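PDB 2YV4: hypothetical protein PH0435 from Pyrococcus horikoshii, which probably takes part in threonylcarbamoyladenosine modification of tRNA as a Sua5-type threonylcarbamoyl-AMP synthase, represented here by its C-terminal domain. Local coordinates for residues A[28-34]-A[43-47]; A[1-6]-A[65-69]; A[7-13]-A[77-83]; A[17-21]-A[36-42]. One frame throughout, in Å; residues are numbered along the deposited sequence.

Contact 1 (A[28-34]-A[43-47])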
loop_
_atom_site.group_PDB
_atom_site.type_symbol
_atom_site.label_atom_id
_atom_site.label_comp_id
_atom_site.label_asym_id
_atom_site.label_seq_id
_atom_site.Cartn_x
_atom_site.Cartn_y
_atom_site.Cartn_z
ATOM N N LYS A 28 0.109 12.636 6.322
ATOM C CA LYS A 28 -0.673 13.100 7.464
ATOM C C LYS A 28 -0.467 14.594 7.693
ATOM O O LYS A 28 -1.428 15.342 7.856
ATOM C CB LYS A 28 -0.288 12.346 8.737
ATOM C CG LYS A 28 -0.935 10.980 8.903
ATOM C CD LYS A 28 -0.600 10.428 10.275
ATOM C CE LYS A 28 -1.255 9.091 10.547
ATOM N NZ LYS A 28 -0.861 8.579 11.894
ATOM N N GLU A 29 0.790 15.025 7.697
ATOM C CA GLU A 29 1.104 16.431 7.913
ATOM C C GLU A 29 0.448 17.320 6.861
ATOM O O GLU A 29 0.221 18.506 7.097
ATOM C CB GLU A 29 2.620 16.647 7.910
ATOM C CG GLU A 29 3.043 18.071 8.249
ATOM C CD GLU A 29 2.539 18.532 9.611
ATOM O OE1 GLU A 29 2.899 17.903 10.631
ATOM O OE2 GLU A 29 1.785 19.526 9.661
ATOM N N ARG A 30 0.139 16.741 5.704
ATOM C CA ARG A 30 -0.505 17.480 4.621
ATOM C C ARG A 30 -2.026 17.431 4.732
ATOM O O ARG A 30 -2.730 18.103 3.973
ATOM C CB ARG A 30 -0.074 16.924 3.263
ATOM C CG ARG A 30 1.347 17.284 2.859
ATOM C CD ARG A 30 1.790 16.468 1.656
ATOM N NE ARG A 30 0.858 16.579 0.537
ATOM C CZ ARG A 30 0.902 15.814 -0.550
ATOM N NH1 ARG A 30 1.835 14.879 -0.667
ATOM N NH2 ARG A 30 0.011 15.981 -1.518
ATOM N N GLY A 31 -2.532 16.632 5.671
ATOM C CA GLY A 31 -3.968 16.539 5.863
ATOM C C GLY A 31 -4.671 15.400 5.146
ATOM O O GLY A 31 -5.897 15.299 5.191
ATOM N N LYS A 32 -3.908 14.540 4.481
ATOM C CA LYS A 32 -4.490 13.411 3.771
ATOM C C LYS A 32 -4.728 12.237 4.716
ATOM O O LYS A 32 -3.863 11.899 5.529
ATOM C CB LYS A 32 -3.556 12.949 2.652
ATOM C CG LYS A 32 -3.273 13.988 1.592
ATOM C CD LYS A 32 -4.501 14.261 0.745
ATOM C CE LYS A 32 -4.180 15.288 -0.323
ATOM N NZ LYS A 32 -3.000 14.852 -1.126
ATOM N N LYS A 33 -5.909 11.633 4.626
ATOM C CA LYS A 33 -6.205 10.460 5.438
ATOM C C LYS A 33 -5.496 9.367 4.642
ATOM O O LYS A 33 -5.766 9.187 3.454
ATOM C CB LYS A 33 -7.713 10.204 5.496
ATOM C CG LYS A 33 -8.113 9.063 6.416
ATOM C CD LYS A 33 -9.627 8.908 6.487
ATOM C CE LYS A 33 -10.016 7.784 7.440
ATOM N NZ LYS A 33 -11.493 7.692 7.632
ATOM N N VAL A 34 -4.579 8.655 5.287
ATOM C CA VAL A 34 -3.798 7.633 4.600
ATOM C C VAL A 34 -3.997 6.199 5.080
ATOM O O VAL A 34 -4.103 5.922 6.278
ATOM C CB VAL A 34 -2.290 7.996 4.667
ATOM C CG1 VAL A 34 -1.885 8.228 6.095
ATOM C CG2 VAL A 34 -1.445 6.891 4.048
ATOM N N ASN A 43 1.645 3.127 11.295
ATOM C CA ASN A 43 0.821 4.164 11.906
ATOM C C ASN A 43 -0.057 4.970 10.956
ATOM O O ASN A 43 -0.324 6.151 11.204
ATOM C CB ASN A 43 1.685 5.120 12.719
ATOM C CG ASN A 43 1.333 5.096 14.180
ATOM O OD1 ASN A 43 0.194 5.375 14.556
ATOM N ND2 ASN A 43 2.303 4.746 15.020
ATOM N N ALA A 44 -0.497 4.345 9.871
ATOM C CA ALA A 44 -1.374 5.036 8.938
ATOM C C ALA A 44 -2.719 5.186 9.647
ATOM O O ALA A 44 -2.887 4.698 10.764
ATOM C CB ALA A 44 -1.538 4.222 7.669
ATOM N N ASP A 45 -3.669 5.865 9.010
ATOM C CA ASP A 45 -4.998 6.047 9.598
ATOM C C ASP A 45 -5.825 4.774 9.434
ATOM O O ASP A 45 -6.762 4.530 10.192
ATOM C CB ASP A 45 -5.745 7.193 8.914
ATOM C CG ASP A 45 -5.069 8.526 9.108
ATOM O OD1 ASP A 45 -4.862 8.923 10.275
ATOM O OD2 ASP A 45 -4.748 9.174 8.096
ATOM N N GLU A 46 -5.474 3.974 8.433
ATOM C CA GLU A 46 -6.196 2.737 8.148
ATOM C C GLU A 46 -5.220 1.653 7.723
ATOM O O GLU A 46 -4.208 1.936 7.081
ATOM C CB GLU A 46 -7.201 2.964 7.017
ATOM C CG GLU A 46 -8.246 4.048 7.281
ATOM C CD GLU A 46 -9.358 3.574 8.195
ATOM O OE1 GLU A 46 -9.471 2.348 8.411
ATOM O OE2 GLU A 46 -10.126 4.425 8.685
ATOM N N PHE A 47 -5.524 0.408 8.068
ATOM C CA PHE A 47 -4.646 -0.689 7.693
ATOM C C PHE A 47 -5.416 -1.933 7.267
ATOM O O PHE A 47 -6.478 -2.237 7.807
ATOM C CB PHE A 47 -3.700 -1.040 8.849
ATOM C CG PHE A 47 -2.887 -2.287 8.608
ATOM C CD1 PHE A 47 -3.215 -3.481 9.240
ATOM C CD2 PHE A 47 -1.835 -2.283 7.696
ATOM C CE1 PHE A 47 -2.509 -4.654 8.966
ATOM C CE2 PHE A 47 -1.125 -3.448 7.416
ATOM C CZ PHE A 47 -1.460 -4.633 8.049
HETATM O O HOH W 1 -4.460 12.050 8.173
#

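Contact 2 (A[1-6]-A[65-69])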
loop_
_atom_site.group_PDB
_atom_site.type_symbol
_atom_site.label_atom_id
_atom_site.label_comp_id
_atom_site.label_asym_id
_atom_site.label_seq_id
_atom_site.Cartn_x
_atom_site.Cartn_y
_atom_site.Cartn_z
ATOM N N ALA A 1 -11.924 0.165 -9.896
ATOM C CA ALA A 1 -11.092 1.397 -9.794
ATOM C C ALA A 1 -11.292 2.098 -8.453
ATOM O O ALA A 1 -12.359 2.651 -8.180
ATOM C CB ALA A 1 -11.438 2.350 -10.933
ATOM N N PRO A 2 -10.259 2.088 -7.595
ATOM C CA PRO A 2 -10.369 2.739 -6.285
ATOM C C PRO A 2 -10.476 4.260 -6.394
ATOM O O PRO A 2 -9.929 4.865 -7.316
ATOM C CB PRO A 2 -9.096 2.285 -5.571
ATOM C CG PRO A 2 -8.120 2.141 -6.691
ATOM C CD PRO A 2 -8.937 1.458 -7.762
ATOM N N ASN A 3 -11.192 4.872 -5.453
ATOM C CA ASN A 3 -11.363 6.323 -5.446
ATOM C C ASN A 3 -10.098 7.018 -4.948
ATOM O O ASN A 3 -9.784 8.128 -5.369
ATOM C CB ASN A 3 -12.535 6.736 -4.545
ATOM C CG ASN A 3 -13.850 6.101 -4.957
ATOM O OD1 ASN A 3 -14.233 6.130 -6.130
ATOM N ND2 ASN A 3 -14.560 5.534 -3.983
ATOM N N ALA A 4 -9.377 6.362 -4.044
ATOM C CA ALA A 4 -8.158 6.936 -3.488
ATOM C C ALA A 4 -6.975 6.832 -4.442
ATOM O O ALA A 4 -6.936 5.962 -5.315
ATOM C CB ALA A 4 -7.813 6.250 -2.173
ATOM N N GLU A 5 -6.011 7.729 -4.276
ATOM C CA GLU A 5 -4.808 7.697 -5.098
ATOM C C GLU A 5 -4.044 6.473 -4.604
ATOM O O GLU A 5 -4.003 6.210 -3.404
ATOM C CB GLU A 5 -3.957 8.947 -4.863
ATOM C CG GLU A 5 -2.727 9.035 -5.761
ATOM C CD GLU A 5 -1.690 10.023 -5.250
ATOM O OE1 GLU A 5 -2.082 11.050 -4.654
ATOM O OE2 GLU A 5 -0.482 9.778 -5.457
ATOM N N VAL A 6 -3.450 5.717 -5.518
ATOM C CA VAL A 6 -2.704 4.537 -5.117
ATOM C C VAL A 6 -1.207 4.745 -5.336
ATOM O O VAL A 6 -0.774 5.197 -6.401
ATOM C CB VAL A 6 -3.198 3.297 -5.890
ATOM C CG1 VAL A 6 -2.340 2.082 -5.558
ATOM C CG2 VAL A 6 -4.659 3.029 -5.525
ATOM N N LEU A 65 -8.574 -2.640 -1.173
ATOM C CA LEU A 65 -8.869 -1.343 -1.772
ATOM C C LEU A 65 -10.331 -0.934 -1.545
ATOM O O LEU A 65 -10.630 0.245 -1.355
ATOM C CB LEU A 65 -8.546 -1.376 -3.268
ATOM C CG LEU A 65 -7.051 -1.482 -3.606
ATOM C CD1 LEU A 65 -6.859 -1.857 -5.067
ATOM C CD2 LEU A 65 -6.371 -0.158 -3.284
ATOM N N ARG A 66 -11.244 -1.898 -1.559
ATOM C CA ARG A 66 -12.648 -1.567 -1.331
ATOM C C ARG A 66 -12.798 -1.089 0.108
ATOM O O ARG A 66 -13.568 -0.171 0.393
ATOM C CB ARG A 66 -13.551 -2.779 -1.588
ATOM C CG ARG A 66 -13.540 -3.243 -3.032
ATOM C CD ARG A 66 -14.624 -4.271 -3.307
ATOM N NE ARG A 66 -14.377 -4.983 -4.559
ATOM C CZ ARG A 66 -13.608 -6.064 -4.663
ATOM N NH1 ARG A 66 -13.017 -6.562 -3.586
ATOM N NH2 ARG A 66 -13.420 -6.642 -5.844
ATOM N N TYR A 67 -12.051 -1.718 1.010
ATOM C CA TYR A 67 -12.080 -1.341 2.419
ATOM C C TYR A 67 -11.619 0.108 2.550
ATOM O O TYR A 67 -12.233 0.908 3.262
ATOM C CB TYR A 67 -11.143 -2.237 3.233
ATOM C CG TYR A 67 -11.048 -1.841 4.685
ATOM C CD1 TYR A 67 -12.020 -2.244 5.601
ATOM C CD2 TYR A 67 -10.025 -1.001 5.131
ATOM C CE1 TYR A 67 -11.986 -1.815 6.920
ATOM C CE2 TYR A 67 -9.980 -0.564 6.445
ATOM C CZ TYR A 67 -10.964 -0.970 7.336
ATOM O OH TYR A 67 -10.950 -0.503 8.633
HETATM N N MSE A 68 -10.537 0.439 1.853
HETATM C CA MSE A 68 -9.985 1.787 1.892
HETATM C C MSE A 68 -10.964 2.842 1.390
HETATM O O MSE A 68 -11.103 3.906 1.994
HETATM C CB MSE A 68 -8.694 1.850 1.079
HETATM C CG MSE A 68 -7.548 1.060 1.688
HETATM SE SE MSE A 68 -7.131 1.641 3.492
HETATM C CE MSE A 68 -6.228 0.040 4.128
ATOM N N ASP A 69 -11.639 2.562 0.283
ATOM C CA ASP A 69 -12.594 3.531 -0.237
ATOM C C ASP A 69 -13.793 3.678 0.693
ATOM O O ASP A 69 -14.289 4.784 0.901
ATOM C CB ASP A 69 -13.049 3.147 -1.645
ATOM C CG ASP A 69 -12.006 3.486 -2.701
ATOM O OD1 ASP A 69 -11.244 4.459 -2.499
ATOM O OD2 ASP A 69 -11.955 2.794 -3.733
HETATM O O HOH W 2 -13.955 6.788 -0.779
#

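Contact 3 (A[7-13]-A[77-83])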
loop_
_atom_site.group_PDB
_atom_site.type_symbol
_atom_site.label_atom_id
_atom_site.label_comp_id
_atom_site.label_asym_id
_atom_site.label_seq_id
_atom_site.Cartn_x
_atom_site.Cartn_y
_atom_site.Cartn_z
ATOM N N ILE A 7 -0.429 4.448 -4.302
ATOM C CA ILE A 7 1.021 4.581 -4.364
ATOM C C ILE A 7 1.657 3.264 -3.949
ATOM O O ILE A 7 1.438 2.788 -2.835
ATOM C CB ILE A 7 1.551 5.661 -3.400
ATOM C CG1 ILE A 7 0.932 7.020 -3.731
ATOM C CG2 ILE A 7 3.076 5.715 -3.483
ATOM C CD1 ILE A 7 1.380 8.129 -2.802
ATOM N N VAL A 8 2.443 2.680 -4.846
ATOM C CA VAL A 8 3.126 1.430 -4.552
ATOM C C VAL A 8 4.576 1.748 -4.186
ATOM O O VAL A 8 5.292 2.375 -4.964
ATOM C CB VAL A 8 3.120 0.492 -5.779
ATOM C CG1 VAL A 8 3.849 -0.809 -5.444
ATOM C CG2 VAL A 8 1.699 0.223 -6.215
ATOM N N VAL A 9 5.002 1.335 -2.995
ATOM C CA VAL A 9 6.379 1.569 -2.566
ATOM C C VAL A 9 7.129 0.243 -2.693
ATOM O O VAL A 9 6.819 -0.735 -2.004
ATOM C CB VAL A 9 6.444 2.071 -1.112
ATOM C CG1 VAL A 9 7.905 2.217 -0.671
ATOM C CG2 VAL A 9 5.728 3.412 -1.005
ATOM N N GLU A 10 8.117 0.219 -3.582
ATOM C CA GLU A 10 8.881 -0.997 -3.846
ATOM C C GLU A 10 10.356 -0.949 -3.477
ATOM O O GLU A 10 10.954 0.122 -3.353
ATOM C CB GLU A 10 8.747 -1.360 -5.327
ATOM C CG GLU A 10 8.819 -0.150 -6.234
ATOM C CD GLU A 10 9.244 -0.490 -7.644
ATOM O OE1 GLU A 10 8.552 -1.292 -8.309
ATOM O OE2 GLU A 10 10.279 0.056 -8.087
ATOM N N GLY A 11 10.939 -2.132 -3.329
ATOM C CA GLY A 11 12.341 -2.242 -2.978
ATOM C C GLY A 11 12.527 -3.316 -1.928
ATOM O O GLY A 11 11.570 -4.019 -1.589
ATOM N N PRO A 12 13.749 -3.491 -1.400
ATOM C CA PRO A 12 13.941 -4.524 -0.376
ATOM C C PRO A 12 13.095 -4.170 0.841
ATOM O O PRO A 12 12.907 -2.987 1.144
ATOM C CB PRO A 12 15.448 -4.468 -0.101
ATOM C CG PRO A 12 15.804 -3.040 -0.425
ATOM C CD PRO A 12 15.007 -2.780 -1.684
ATOM N N ARG A 13 12.585 -5.187 1.532
ATOM C CA ARG A 13 11.733 -4.965 2.693
ATOM C C ARG A 13 12.249 -3.934 3.693
ATOM O O ARG A 13 11.493 -3.071 4.142
ATOM C CB ARG A 13 11.468 -6.276 3.433
ATOM C CG ARG A 13 10.563 -6.084 4.649
ATOM C CD ARG A 13 10.380 -7.353 5.455
ATOM N NE ARG A 13 9.818 -8.438 4.659
ATOM C CZ ARG A 13 10.526 -9.443 4.159
ATOM N NH1 ARG A 13 11.835 -9.507 4.375
ATOM N NH2 ARG A 13 9.926 -10.385 3.445
ATOM N N ILE A 77 -1.318 3.454 0.294
ATOM C CA ILE A 77 0.049 3.036 0.007
ATOM C C ILE A 77 0.055 1.520 0.029
ATOM O O ILE A 77 -0.344 0.905 1.019
ATOM C CB ILE A 77 1.038 3.549 1.071
ATOM C CG1 ILE A 77 1.045 5.082 1.077
ATOM C CG2 ILE A 77 2.437 2.997 0.789
ATOM C CD1 ILE A 77 1.861 5.690 2.219
ATOM N N ALA A 78 0.471 0.915 -1.078
ATOM C CA ALA A 78 0.534 -0.537 -1.159
ATOM C C ALA A 78 1.996 -0.934 -1.045
ATOM O O ALA A 78 2.826 -0.500 -1.835
ATOM C CB ALA A 78 -0.052 -1.025 -2.486
ATOM N N GLU A 79 2.297 -1.743 -0.041
ATOM C CA GLU A 79 3.650 -2.222 0.216
ATOM C C GLU A 79 4.054 -3.216 -0.879
ATOM O O GLU A 79 3.387 -4.228 -1.066
ATOM C CB GLU A 79 3.667 -2.904 1.583
ATOM C CG GLU A 79 5.023 -3.246 2.142
ATOM C CD GLU A 79 4.904 -3.899 3.507
ATOM O OE1 GLU A 79 4.235 -3.308 4.386
ATOM O OE2 GLU A 79 5.470 -4.998 3.700
ATOM N N GLY A 80 5.135 -2.923 -1.600
ATOM C CA GLY A 80 5.584 -3.818 -2.657
ATOM C C GLY A 80 7.031 -4.252 -2.487
ATOM O O GLY A 80 7.911 -3.784 -3.216
ATOM N N VAL A 81 7.285 -5.152 -1.538
ATOM C CA VAL A 81 8.648 -5.613 -1.283
ATOM C C VAL A 81 9.149 -6.578 -2.356
ATOM O O VAL A 81 8.362 -7.289 -2.988
ATOM C CB VAL A 81 8.775 -6.283 0.115
ATOM C CG1 VAL A 81 8.257 -5.324 1.195
ATOM C CG2 VAL A 81 8.010 -7.606 0.149
ATOM N N GLU A 82 10.464 -6.588 -2.562
ATOM C CA GLU A 82 11.077 -7.457 -3.562
ATOM C C GLU A 82 11.007 -8.911 -3.124
ATOM O O GLU A 82 10.725 -9.795 -3.929
ATOM C CB GLU A 82 12.541 -7.065 -3.783
ATOM C CG GLU A 82 12.729 -5.616 -4.195
ATOM C CD GLU A 82 14.182 -5.260 -4.430
ATOM O OE1 GLU A 82 15.021 -5.561 -3.554
ATOM O OE2 GLU A 82 14.485 -4.673 -5.489
ATOM N N GLU A 83 11.264 -9.147 -1.842
ATOM C CA GLU A 83 11.243 -10.497 -1.292
ATOM C C GLU A 83 9.950 -11.249 -1.596
ATOM O O GLU A 83 8.854 -10.715 -1.441
ATOM C CB GLU A 83 11.469 -10.457 0.225
ATOM C CG GLU A 83 12.895 -10.109 0.637
ATOM C CD GLU A 83 13.144 -8.617 0.781
ATOM O OE1 GLU A 83 12.332 -7.810 0.272
ATOM O OE2 GLU A 83 14.164 -8.250 1.402
HETATM O O HOH W 3 8.112 -11.081 1.605
#

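Contact 4 (A[17-21]-A[36-42])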
loop_
_atom_site.group_PDB
_atom_site.type_symbol
_atom_site.label_atom_id
_atom_site.label_comp_id
_atom_site.label_asym_id
_atom_site.label_seq_id
_atom_site.Cartn_x
_atom_site.Cartn_y
_atom_site.Cartn_z
ATOM N N LYS A 17 9.949 -0.515 4.440
ATOM C CA LYS A 17 9.374 -0.167 5.734
ATOM C C LYS A 17 9.723 1.263 6.138
ATOM O O LYS A 17 8.869 1.996 6.641
ATOM C CB LYS A 17 9.837 -1.156 6.806
ATOM C CG LYS A 17 9.196 -2.536 6.659
ATOM C CD LYS A 17 9.526 -3.451 7.830
ATOM C CE LYS A 17 8.830 -4.803 7.695
ATOM N NZ LYS A 17 7.340 -4.691 7.728
ATOM N N GLY A 18 10.972 1.663 5.910
ATOM C CA GLY A 18 11.382 3.014 6.250
ATOM C C GLY A 18 10.728 4.062 5.358
ATOM O O GLY A 18 10.323 5.132 5.823
ATOM N N LYS A 19 10.615 3.755 4.071
ATOM C CA LYS A 19 10.008 4.684 3.125
ATOM C C LYS A 19 8.520 4.878 3.425
ATOM O O LYS A 19 8.028 6.010 3.447
ATOM C CB LYS A 19 10.210 4.177 1.694
ATOM C CG LYS A 19 9.547 5.031 0.608
ATOM C CD LYS A 19 10.065 6.470 0.583
ATOM C CE LYS A 19 11.541 6.545 0.228
ATOM N NZ LYS A 19 11.989 7.963 0.093
ATOM N N ILE A 20 7.802 3.784 3.665
ATOM C CA ILE A 20 6.377 3.893 3.972
ATOM C C ILE A 20 6.158 4.728 5.236
ATOM O O ILE A 20 5.301 5.614 5.264
ATOM C CB ILE A 20 5.724 2.500 4.157
ATOM C CG1 ILE A 20 5.724 1.759 2.817
ATOM C CG2 ILE A 20 4.290 2.653 4.673
ATOM C CD1 ILE A 20 5.157 0.363 2.874
ATOM N N THR A 21 6.936 4.448 6.278
ATOM C CA THR A 21 6.823 5.191 7.531
ATOM C C THR A 21 6.946 6.686 7.241
ATOM O O THR A 21 6.170 7.498 7.751
ATOM C CB THR A 21 7.932 4.787 8.513
ATOM O OG1 THR A 21 7.886 3.371 8.716
ATOM C CG2 THR A 21 7.752 5.501 9.854
ATOM N N VAL A 36 -2.712 2.007 4.577
ATOM C CA VAL A 36 -1.629 1.158 4.136
ATOM C C VAL A 36 -2.131 -0.261 3.947
ATOM O O VAL A 36 -2.846 -0.798 4.794
ATOM C CB VAL A 36 -0.473 1.127 5.158
ATOM C CG1 VAL A 36 0.457 -0.065 4.864
ATOM C CG2 VAL A 36 0.307 2.436 5.101
ATOM N N ILE A 37 -1.783 -0.845 2.813
ATOM C CA ILE A 37 -2.118 -2.232 2.542
ATOM C C ILE A 37 -0.724 -2.850 2.528
ATOM O O ILE A 37 0.034 -2.664 1.574
ATOM C CB ILE A 37 -2.777 -2.426 1.162
ATOM C CG1 ILE A 37 -4.071 -1.613 1.076
ATOM C CG2 ILE A 37 -3.088 -3.903 0.946
ATOM C CD1 ILE A 37 -4.774 -1.736 -0.273
ATOM N N GLY A 38 -0.371 -3.547 3.606
ATOM C CA GLY A 38 0.950 -4.142 3.683
ATOM C C GLY A 38 1.096 -5.148 4.806
ATOM O O GLY A 38 0.130 -5.816 5.173
ATOM N N SER A 39 2.304 -5.251 5.354
ATOM C CA SER A 39 2.589 -6.194 6.433
ATOM C C SER A 39 2.334 -5.587 7.815
ATOM O O SER A 39 2.224 -6.312 8.808
ATOM C CB SER A 39 4.038 -6.680 6.332
ATOM O OG SER A 39 4.943 -5.591 6.387
ATOM N N GLU A 40 2.257 -4.258 7.871
ATOM C CA GLU A 40 1.982 -3.528 9.110
ATOM C C GLU A 40 1.465 -2.126 8.777
ATOM O O GLU A 40 1.570 -1.679 7.639
ATOM C CB GLU A 40 3.225 -3.449 10.001
ATOM C CG GLU A 40 4.437 -2.813 9.360
ATOM C CD GLU A 40 5.624 -2.787 10.301
ATOM O OE1 GLU A 40 5.523 -2.138 11.361
ATOM O OE2 GLU A 40 6.654 -3.420 9.987
ATOM N N SER A 41 0.918 -1.435 9.771
ATOM C CA SER A 41 0.331 -0.115 9.560
ATOM C C SER A 41 1.268 1.058 9.357
ATOM O O SER A 41 0.935 1.983 8.619
ATOM C CB SER A 41 -0.596 0.233 10.720
ATOM O OG SER A 41 0.162 0.652 11.843
ATOM N N TYR A 42 2.422 1.040 10.018
ATOM C CA TYR A 42 3.361 2.154 9.916
ATOM C C TYR A 42 2.622 3.384 10.431
ATOM O O TYR A 42 2.915 4.520 10.051
ATOM C CB TYR A 42 3.791 2.363 8.466
ATOM C CG TYR A 42 4.398 1.130 7.846
ATOM C CD1 TYR A 42 5.656 0.673 8.239
ATOM C CD2 TYR A 42 3.699 0.401 6.886
ATOM C CE1 TYR A 42 6.206 -0.492 7.685
ATOM C CE2 TYR A 42 4.232 -0.755 6.329
ATOM C CZ TYR A 42 5.482 -1.197 6.732
ATOM O OH TYR A 42 5.986 -2.358 6.195
HETATM O O HOH W 4 4.410 6.779 9.980
#

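Contact 1 (A[28-34]-A[43-47])
Val34 and Asp45 are where the backbones of 28-34 and 43-47 draw nearest, their CA atoms 5.4 Å apart. Val34 O accepts two backbone N-H groups, from Asp45 N at 2.8 Å and from Glu46 N at 3.2 Å. The Asp45 carboxylate bonds back to the same residue: OD2 accepts Val34 N at 2.9 Å through the anti lone pair, and a water joins the same oxygen to Lys32 O. The Asp45 side chain lies across that of Val34 at about a right angle. This is the start of the parallel pairing of strands 34-38 and 46-49, the latter at one border of the sheet; helix 13-29 reaches it through a Schellman motif at Gly31. Lys28, extended beyond CG, runs antiparallel alongside the Asp45 side chain, and its NZ donates to Asn43 O at 2.6 Å, while Asp45 OD1, 4.3 Å from Lys28 NZ, adds only a nearby opposite charge. The Lys33 side chain is fully extended, and its NZ makes a long salt bridge of 3.7 Å with Glu46 OE2. That ammonium also bonds to Ala71 O, and Glu46 OE1 meets Tyr67 OH.

Contact 2 (A[1-6]-A[65-69])
The chain entering strand 5-11 runs beside the last turns of helix 54-70, with the CA atoms of Asn3 and Asp69 6.0 Å apart and those of Pro2 and Leu65 6.3 Å apart. Asp69 does most of the joining, offering one carboxylate to two successive backbone N-H groups. OD2 accepts from Asn3 N at 2.8 Å, on the syn side but 33° out of the carboxylate plane; OD1 receives Ala4 N at 3.1 Å on its syn lone pair. Held by both oxygens, the group has little freedom to turn. A chi1 of -58°, which sets CG opposite the carbonyl carbon, folds the Asn3 amide back over the carboxylate, and the two flat groups stand 41° apart, with Asn3 ND2 3.5 Å from Asp69 CG. A water donates to Asp69 O and accepts a weak bond from Asn3 ND2. One turn earlier, Leu65 supplies the apolar part: its CD2 branch rests 4.3 Å from both Pro2 CB and Val6 CG2. Leu65 also touches Val76 and Ile37, and so belongs to the core beneath the helix. The arrangement joins the entrance of an inner strand to a helix packed on the sheet, as in the layered alpha/beta architecture with parallel strands.

Contact 3 (A[7-13]-A[77-83])
Ala78 N donates to Ile7 O at 2.7 Å, the shortest polar bond between these two parallel strands. Val9 follows, its N giving to Ala78 O at 3.1 Å and its O taking Gly80 N at 2.8 Å; the next link, Gly11 N to Gly80 O, is weak. Glu82 N then donates to Gly11 O. On one face Val9 CG2 meets Ile77 CG2 at 3.8 Å, and on the other Val8 CG2 lies beside Ala78 CB. Where the strands end, Glu83 bends at chi2 (88°) to bring its carboxylate to the first turn of helix 13-29, and OE1 accepts Arg13 N at 2.9 Å just after the N-cap residue Pro12. The Arg13 and Glu83 side chains cross at a slant, guanidinium and carboxylate planes 38° apart. Glu83 OE1 lies over one face of the guanidinium; Glu83 OE2, 4.0 Å from Arg13 NH1, is well out of its plane, leaving a long salt bridge of charges only. Glu82 runs alongside the Pro12 ring. The pair occupies the middle of the sheet, with strand 34-38 beyond 75-81 and strand 101-104 beyond 5-11; helix 13-29 packs against Val9 and Glu79, while helix 86-93 meets Ala78 on the other face.

Contact 4 (A[17-21]-A[36-42])
Lys17 stays extended along its chain until chi4, where a turn to -63° swings NZ inward, and Tyr42, its chi1 at -57°, sends its ring across the lysine at about a right angle. The ammonium thereby gathers three oxygens of the loop after strand 34-38: Glu40 OE2 at 2.7 Å in a salt bridge that uses the anti lone pair, Ser39 OG at 2.9 Å, and Tyr42 OH at 3.1 Å. Glu79 extends the network, its carboxylate bonding to both Tyr42 OH and Ser39 OG; a positive charge between two acidic side chains is probably stabilised there. The tyrosine ring is sandwiched. Ile20 CB stands over one face, 4.1 Å from the ring centroid in a CH-pi contact only 14° off the normal, and its CG2 branch comes very close to the rim at Tyr42 CD2, 3.2 Å away. Glu40 CG lies over the opposite face, also toward the rim, while Val36 CG1 meets the ring edge in its plane. Ile20 CG2 continues inward to Val36 CG2, 4.0 Å off, tying the helix to the strand. Thr21 OG1 approaches the ring obliquely near CD1 and donates to Lys17 O, which also takes Thr21 N from the other face of its plane. A water links Thr21 O with Tyr42 O. The N-terminal half of helix 13-29, which packs on one face of the sheet, is thus tied to the loop at the C-terminal end of strand 34-38, the end where loops after the strands commonly form binding sites in parallel alpha/beta folds.

Contacts 1, 3 and 4 all involve helix 13-29 or the turns at its ends, whereas contact 2 brings in helix 54-70 on the other face of the sheet. Contacts 3 and 4 are the nearest pair, with centres about 9 Å apart, and Glu79 joins them: OE1 lies 2.7 Å from Tyr42 OH and OE2 2.8 Å from Ser39 OG. Contact 1 meets contact 4 through Glu46 O and Val36 N, 2.9 Å apart between adjacent strands, and contact 2 through a hydrogen bond of Tyr67 OH with Glu46 OE1 and through Met68, which packs on Glu46 and Phe47. Contacts 2 and 3 share strand 5-11 yet have centres about 17 Å apart, on opposite sides of the chain's centre.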